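Local coordinates for HmuY protein (Prevotella intermedia, PDB 6R2H) that probably binds heme as a hemophore-like member of the HmuY family, and is seen here in its heme-free form, at residues K138-N143 and K149-N154; G134-W139 and A166-K171. All blocks are in the same frame, centred on the assembly; numbering follows the deposited sequence.

Contact 1: K138-N143 and K149-N154; sequences KWVKSN and KTVMGN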
loop_
_atom_site.group_PDB
_atom_site.type_symbol
_atom_site.label_atom_id
_atom_site.label_comp_id
_atom_site.label_asym_id
_atom_site.label_seq_id
_atom_site.Cartn_x
_atom_site.Cartn_y
_atom_site.Cartn_z
ATOM N N LYS A 138 -7.046 1.193 4.312
ATOM C CA LYS A 138 -7.643 1.848 5.462
ATOM C C LYS A 138 -6.672 1.934 6.641
ATOM O O LYS A 138 -7.033 2.450 7.698
ATOM C CB LYS A 138 -8.916 1.115 5.900
ATOM C CG LYS A 138 -10.114 1.215 4.965
ATOM C CD LYS A 138 -11.226 0.316 5.433
ATOM C CE LYS A 138 -12.387 0.219 4.471
ATOM N NZ LYS A 138 -13.580 -0.342 5.155
ATOM N N TRP A 139 -5.441 1.444 6.477
ATOM C CA TRP A 139 -4.495 1.429 7.588
ATOM C C TRP A 139 -4.201 2.842 8.111
ATOM O O TRP A 139 -3.778 3.019 9.259
ATOM C CB TRP A 139 -3.222 0.663 7.211
ATOM C CG TRP A 139 -2.286 1.380 6.285
ATOM C CD1 TRP A 139 -2.406 1.501 4.929
ATOM C CD2 TRP A 139 -1.091 2.099 6.644
ATOM N NE1 TRP A 139 -1.377 2.249 4.416
ATOM C CE2 TRP A 139 -0.549 2.622 5.445
ATOM C CE3 TRP A 139 -0.430 2.353 7.850
ATOM C CZ2 TRP A 139 0.627 3.374 5.420
ATOM C CZ3 TRP A 139 0.734 3.092 7.822
ATOM C CH2 TRP A 139 1.255 3.594 6.623
ATOM N N VAL A 140 -4.409 3.838 7.241
ATOM C CA VAL A 140 -4.397 5.237 7.625
ATOM C C VAL A 140 -5.764 5.800 7.270
ATOM O O VAL A 140 -6.322 5.452 6.231
ATOM C CB VAL A 140 -3.287 6.028 6.910
ATOM C CG1 VAL A 140 -1.927 5.705 7.492
ATOM C CG2 VAL A 140 -3.296 5.806 5.402
ATOM N N LYS A 141 -6.297 6.634 8.168
ATOM C CA LYS A 141 -7.575 7.292 7.964
ATOM C C LYS A 141 -7.298 8.777 7.791
ATOM O O LYS A 141 -6.579 9.376 8.600
ATOM C CB LYS A 141 -8.493 7.064 9.168
ATOM C CG LYS A 141 -9.949 7.457 8.957
ATOM C CD LYS A 141 -10.937 6.445 9.515
ATOM C CE LYS A 141 -12.360 6.954 9.554
ATOM N NZ LYS A 141 -12.677 7.757 8.347
ATOM N N SER A 142 -7.860 9.348 6.719
ATOM C CA SER A 142 -7.719 10.776 6.498
ATOM C C SER A 142 -8.478 11.502 7.600
ATOM O O SER A 142 -9.578 11.090 7.965
ATOM C CB SER A 142 -8.197 11.181 5.128
ATOM O OG SER A 142 -8.707 12.507 5.144
ATOM N N ASN A 143 -7.849 12.549 8.139
ATOM C CA ASN A 143 -8.508 13.490 9.024
ATOM C C ASN A 143 -9.125 14.634 8.205
ATOM O O ASN A 143 -9.571 15.624 8.783
ATOM C CB ASN A 143 -7.528 13.961 10.099
ATOM C CG ASN A 143 -7.328 12.939 11.199
ATOM O OD1 ASN A 143 -8.253 12.635 11.946
ATOM N ND2 ASN A 143 -6.121 12.418 11.329
ATOM N N LYS A 149 -2.594 12.295 8.393
ATOM C CA LYS A 149 -3.509 11.176 8.529
ATOM C C LYS A 149 -3.235 10.514 9.873
ATOM O O LYS A 149 -2.226 10.822 10.502
ATOM C CB LYS A 149 -3.258 10.168 7.408
ATOM C CG LYS A 149 -3.357 10.722 5.996
ATOM C CD LYS A 149 -3.169 9.645 4.952
ATOM C CE LYS A 149 -3.440 10.107 3.535
ATOM N NZ LYS A 149 -4.806 10.659 3.403
ATOM N N THR A 150 -4.128 9.603 10.300
ATOM C CA THR A 150 -3.920 8.815 11.507
ATOM C C THR A 150 -3.866 7.326 11.169
ATOM O O THR A 150 -4.672 6.804 10.388
ATOM C CB THR A 150 -4.969 9.110 12.585
ATOM O OG1 THR A 150 -4.853 10.505 12.864
ATOM C CG2 THR A 150 -4.732 8.361 13.881
ATOM N N VAL A 151 -2.896 6.647 11.803
ATOM C CA VAL A 151 -2.756 5.211 11.661
ATOM C C VAL A 151 -3.875 4.574 12.479
ATOM O O VAL A 151 -4.098 4.972 13.624
ATOM C CB VAL A 151 -1.357 4.746 12.104
ATOM C CG1 VAL A 151 -1.286 3.227 12.169
ATOM C CG2 VAL A 151 -0.273 5.290 11.176
ATOM N N MET A 152 -4.599 3.633 11.859
ATOM C CA MET A 152 -5.636 2.881 12.540
ATOM C C MET A 152 -4.995 1.758 13.349
ATOM O O MET A 152 -3.946 1.237 12.978
ATOM C CB MET A 152 -6.645 2.290 11.550
ATOM C CG MET A 152 -7.485 3.346 10.854
ATOM S SD MET A 152 -8.568 4.369 11.891
ATOM C CE MET A 152 -7.429 5.460 12.748
ATOM N N GLY A 153 -5.668 1.367 14.437
ATOM C CA GLY A 153 -5.095 0.388 15.340
ATOM C C GLY A 153 -5.532 -1.042 15.044
ATOM O O GLY A 153 -5.047 -1.967 15.686
ATOM N N ASN A 154 -6.438 -1.216 14.074
ATOM C CA ASN A 154 -7.099 -2.493 13.874
ATOM C C ASN A 154 -6.126 -3.494 13.282
ATOM O O ASN A 154 -5.297 -3.130 12.452
ATOM C CB ASN A 154 -8.254 -2.380 12.883
ATOM C CG ASN A 154 -9.250 -1.306 13.264
ATOM O OD1 ASN A 154 -8.894 -0.170 13.588
ATOM N ND2 ASN A 154 -10.518 -1.677 13.269
#
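Lys-138 O meets Met-152 CG at 3.3 Å where the chain enters a small antiparallel beta hairpin, a two-stranded sheet (140-141 with 150-151) at the surface of this HmuY-family protein. Trp-139 O then accepts Met-152 N at 2.8 Å, with the donor well above the carbonyl plane and the N-H pointing almost straight at the oxygen (169°). Val-151 CA-H approaches the same oxygen, so two groups of 149-154 meet it. The CB of Trp-139 leads away from that segment, yet CG, held between the backbone N and the carbonyl carbon (chi1 75°), turns the ring so that CZ3 comes near Val-151 CG2; NE1 is bonded to Thr-76 O. Val-140 faces Val-151 as a non-hydrogen-bonded pair. Their side chains share one face of the hairpin, where CG1 of Val-140 lies 4.1 Å from CG2 of Val-151 and also covers part of one face of the Trp-139 ring. Asn-173 of strand 165-174 packs against this apolar side. At its other branch, Val-140 CG2 rests on the aliphatic CD of Lys-149. Lys-141 and Thr-150 form the hydrogen-bonded pair: Lys-141 N reaches Thr-150 O at 2.8 Å, in the carbonyl plane, and Thr-150 N returns to Lys-141 O at 3.0 Å. On the same face as this pair, the bent Met-152 chain brings SD to 3.8 Å from Lys-141 CB and close to its CD. Ser-142 CB lies beside Lys-149 NZ, while OG is hydrogen-bonded with Gly-144 N. Asn-143 ties the loop end of the hairpin: its ND2 is shared between Pro-148 O and Thr-150 OG1, the latter 2.8 Å from ND2 and lying in the amide plane.

Contact 2: G134-W139 and A166-K171; sequences GEMGKW and ALIKFK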
loop_
_atom_site.group_PDB
_atom_site.type_symbol
_atom_site.label_atom_id
_atom_site.label_comp_id
_atom_site.label_asym_id
_atom_site.label_seq_id
_atom_site.Cartn_x
_atom_site.Cartn_y
_atom_site.Cartn_z
ATOM N N GLY A 134 -8.346 -1.952 -1.407
ATOM C CA GLY A 134 -9.081 -0.870 -0.776
ATOM C C GLY A 134 -9.130 -1.009 0.744
ATOM O O GLY A 134 -9.045 -0.014 1.465
ATOM N N GLU A 135 -9.273 -2.257 1.221
ATOM C CA GLU A 135 -9.387 -2.546 2.643
ATOM C C GLU A 135 -8.067 -2.230 3.340
ATOM O O GLU A 135 -8.042 -1.492 4.319
ATOM C CB GLU A 135 -9.813 -4.002 2.856
ATOM C CG GLU A 135 -10.300 -4.322 4.257
ATOM C CD GLU A 135 -11.665 -3.790 4.655
ATOM O OE1 GLU A 135 -12.200 -2.927 3.935
ATOM O OE2 GLU A 135 -12.162 -4.220 5.713
ATOM N N MET A 136 -6.966 -2.799 2.839
ATOM C CA MET A 136 -5.693 -2.569 3.497
ATOM C C MET A 136 -5.377 -1.074 3.492
ATOM O O MET A 136 -4.739 -0.574 4.420
ATOM C CB MET A 136 -4.547 -3.344 2.847
ATOM C CG MET A 136 -3.263 -3.220 3.655
ATOM S SD MET A 136 -2.112 -4.570 3.360
ATOM C CE MET A 136 -2.822 -5.800 4.457
ATOM N N GLY A 137 -5.853 -0.383 2.447
ATOM C CA GLY A 137 -5.687 1.051 2.284
ATOM C C GLY A 137 -6.200 1.831 3.492
ATOM O O GLY A 137 -5.795 2.970 3.700
ATOM N N LYS A 138 -7.046 1.193 4.312
ATOM C CA LYS A 138 -7.643 1.848 5.462
ATOM C C LYS A 138 -6.672 1.934 6.641
ATOM O O LYS A 138 -7.033 2.450 7.698
ATOM C CB LYS A 138 -8.916 1.115 5.900
ATOM C CG LYS A 138 -10.114 1.215 4.965
ATOM C CD LYS A 138 -11.226 0.316 5.433
ATOM C CE LYS A 138 -12.387 0.219 4.471
ATOM N NZ LYS A 138 -13.580 -0.342 5.155
ATOM N N TRP A 139 -5.441 1.444 6.477
ATOM C CA TRP A 139 -4.495 1.429 7.588
ATOM C C TRP A 139 -4.201 2.842 8.111
ATOM O O TRP A 139 -3.778 3.019 9.259
ATOM C CB TRP A 139 -3.222 0.663 7.211
ATOM C CG TRP A 139 -2.286 1.380 6.285
ATOM C CD1 TRP A 139 -2.406 1.501 4.929
ATOM C CD2 TRP A 139 -1.091 2.099 6.644
ATOM N NE1 TRP A 139 -1.377 2.249 4.416
ATOM C CE2 TRP A 139 -0.549 2.622 5.445
ATOM C CE3 TRP A 139 -0.430 2.353 7.850
ATOM C CZ2 TRP A 139 0.627 3.374 5.420
ATOM C CZ3 TRP A 139 0.734 3.092 7.822
ATOM C CH2 TRP A 139 1.255 3.594 6.623
ATOM N N ALA A 166 -1.678 -13.737 7.093
ATOM C CA ALA A 166 -1.011 -12.854 8.038
ATOM C C ALA A 166 -2.000 -12.003 8.831
ATOM O O ALA A 166 -3.107 -11.707 8.378
ATOM C CB ALA A 166 -0.012 -11.993 7.307
ATOM N N LEU A 167 -1.559 -11.592 10.020
ATOM C CA LEU A 167 -2.299 -10.672 10.866
ATOM C C LEU A 167 -1.389 -9.484 11.163
ATOM O O LEU A 167 -0.313 -9.651 11.743
ATOM C CB LEU A 167 -2.677 -11.405 12.158
ATOM C CG LEU A 167 -3.569 -12.642 12.018
ATOM C CD1 LEU A 167 -3.508 -13.452 13.301
ATOM C CD2 LEU A 167 -5.009 -12.242 11.712
ATOM N N ILE A 168 -1.820 -8.288 10.749
ATOM C CA ILE A 168 -0.947 -7.124 10.690
ATOM C C ILE A 168 -1.574 -5.995 11.506
ATOM O O ILE A 168 -2.754 -5.687 11.339
ATOM C CB ILE A 168 -0.709 -6.693 9.216
ATOM C CG1 ILE A 168 -0.155 -7.829 8.350
ATOM C CG2 ILE A 168 0.129 -5.425 9.099
ATOM C CD1 ILE A 168 -0.340 -7.605 6.867
ATOM N N LYS A 169 -0.769 -5.349 12.356
ATOM C CA LYS A 169 -1.202 -4.141 13.037
ATOM C C LYS A 169 -0.197 -3.031 12.735
ATOM O O LYS A 169 0.988 -3.183 13.025
ATOM C CB LYS A 169 -1.342 -4.420 14.537
ATOM C CG LYS A 169 -1.603 -3.217 15.434
ATOM C CD LYS A 169 -1.582 -3.596 16.897
ATOM C CE LYS A 169 -1.803 -2.424 17.830
ATOM N NZ LYS A 169 -3.134 -1.820 17.592
ATOM N N PHE A 170 -0.684 -1.931 12.147
ATOM C CA PHE A 170 0.156 -0.819 11.726
ATOM C C PHE A 170 0.548 0.047 12.922
ATOM O O PHE A 170 -0.246 0.260 13.833
ATOM C CB PHE A 170 -0.513 -0.063 10.576
ATOM C CG PHE A 170 -0.558 -0.865 9.300
ATOM C CD1 PHE A 170 0.498 -0.826 8.395
ATOM C CD2 PHE A 170 -1.634 -1.702 9.021
ATOM C CE1 PHE A 170 0.467 -1.577 7.226
ATOM C CE2 PHE A 170 -1.668 -2.462 7.854
ATOM C CZ PHE A 170 -0.611 -2.401 6.963
ATOM N N LYS A 171 1.791 0.535 12.906
ATOM C CA LYS A 171 2.322 1.387 13.965
ATOM C C LYS A 171 2.439 2.849 13.517
ATOM O O LYS A 171 1.870 3.709 14.165
ATOM C CB LYS A 171 3.650 0.856 14.520
ATOM C CG LYS A 171 3.675 -0.603 14.962
ATOM C CD LYS A 171 3.187 -0.851 16.386
ATOM C CE LYS A 171 1.674 -0.904 16.515
ATOM N NZ LYS A 171 1.185 -0.446 17.842
#
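The 2.9 Å bond from Lys-138 N to Glu-135 O, followed by Trp-139 N to Met-136 O, winds 136-138 into a 3-10 turn that lays Met-136 and Trp-139 against Ile-168 and Phe-170 of strand 165-174. This is a buried, apolar packing of a loop on the large antiparallel sheet, with no hydrogen bond between the two segments. Trp-139 CB sits over one face of the Phe-170 ring as a CH-pi contact, 3.6 Å from the ring centroid. The two rings meet obliquely, planes at 36°, and Trp-139 CE3 comes within 3.4 Å of Phe-170 CD1. Behind Phe-170, Ile-168 CG2 lies against the opposite face, so the phenyl is clasped between the turn and its own strand; Phe-156 and Phe-185 of the adjoining strands also meet the ring. On the outer side of the turn, Lys-138 NZ forms a salt bridge with Glu-135 OE1, its hydrogen bond weak. With CG anti to N (chi1 -173°) Met-136 runs extended past Phe-170 CZ, CG being its nearest atom, and a bend at SD then sets the methyl CE 3.9 Å from Ile-168 CD1.

In the fold
Following the chain from the N terminus, strand 124-132 of the large sheet leads into the 134-139 turn, whose last two residues also begin contact 1. The hairpin 138-143/149-154 closes a short loop of five residues, and the chain then runs through strand 155-160 to strand 165-174, where contact 2 closes a longer loop of 26 residues. Both loops start from the same stretch, and the hairpin's turn and second arm fall within the longer one. The hairpin also meets the sheet directly: Lys-169 NZ lies 2.7 Å from Gly-153 O, a probable hydrogen bond, and Val-151 CG1 packs on Phe-170 O. The two contacts thus tie the surface hairpin and the preceding turn to strand 165-174.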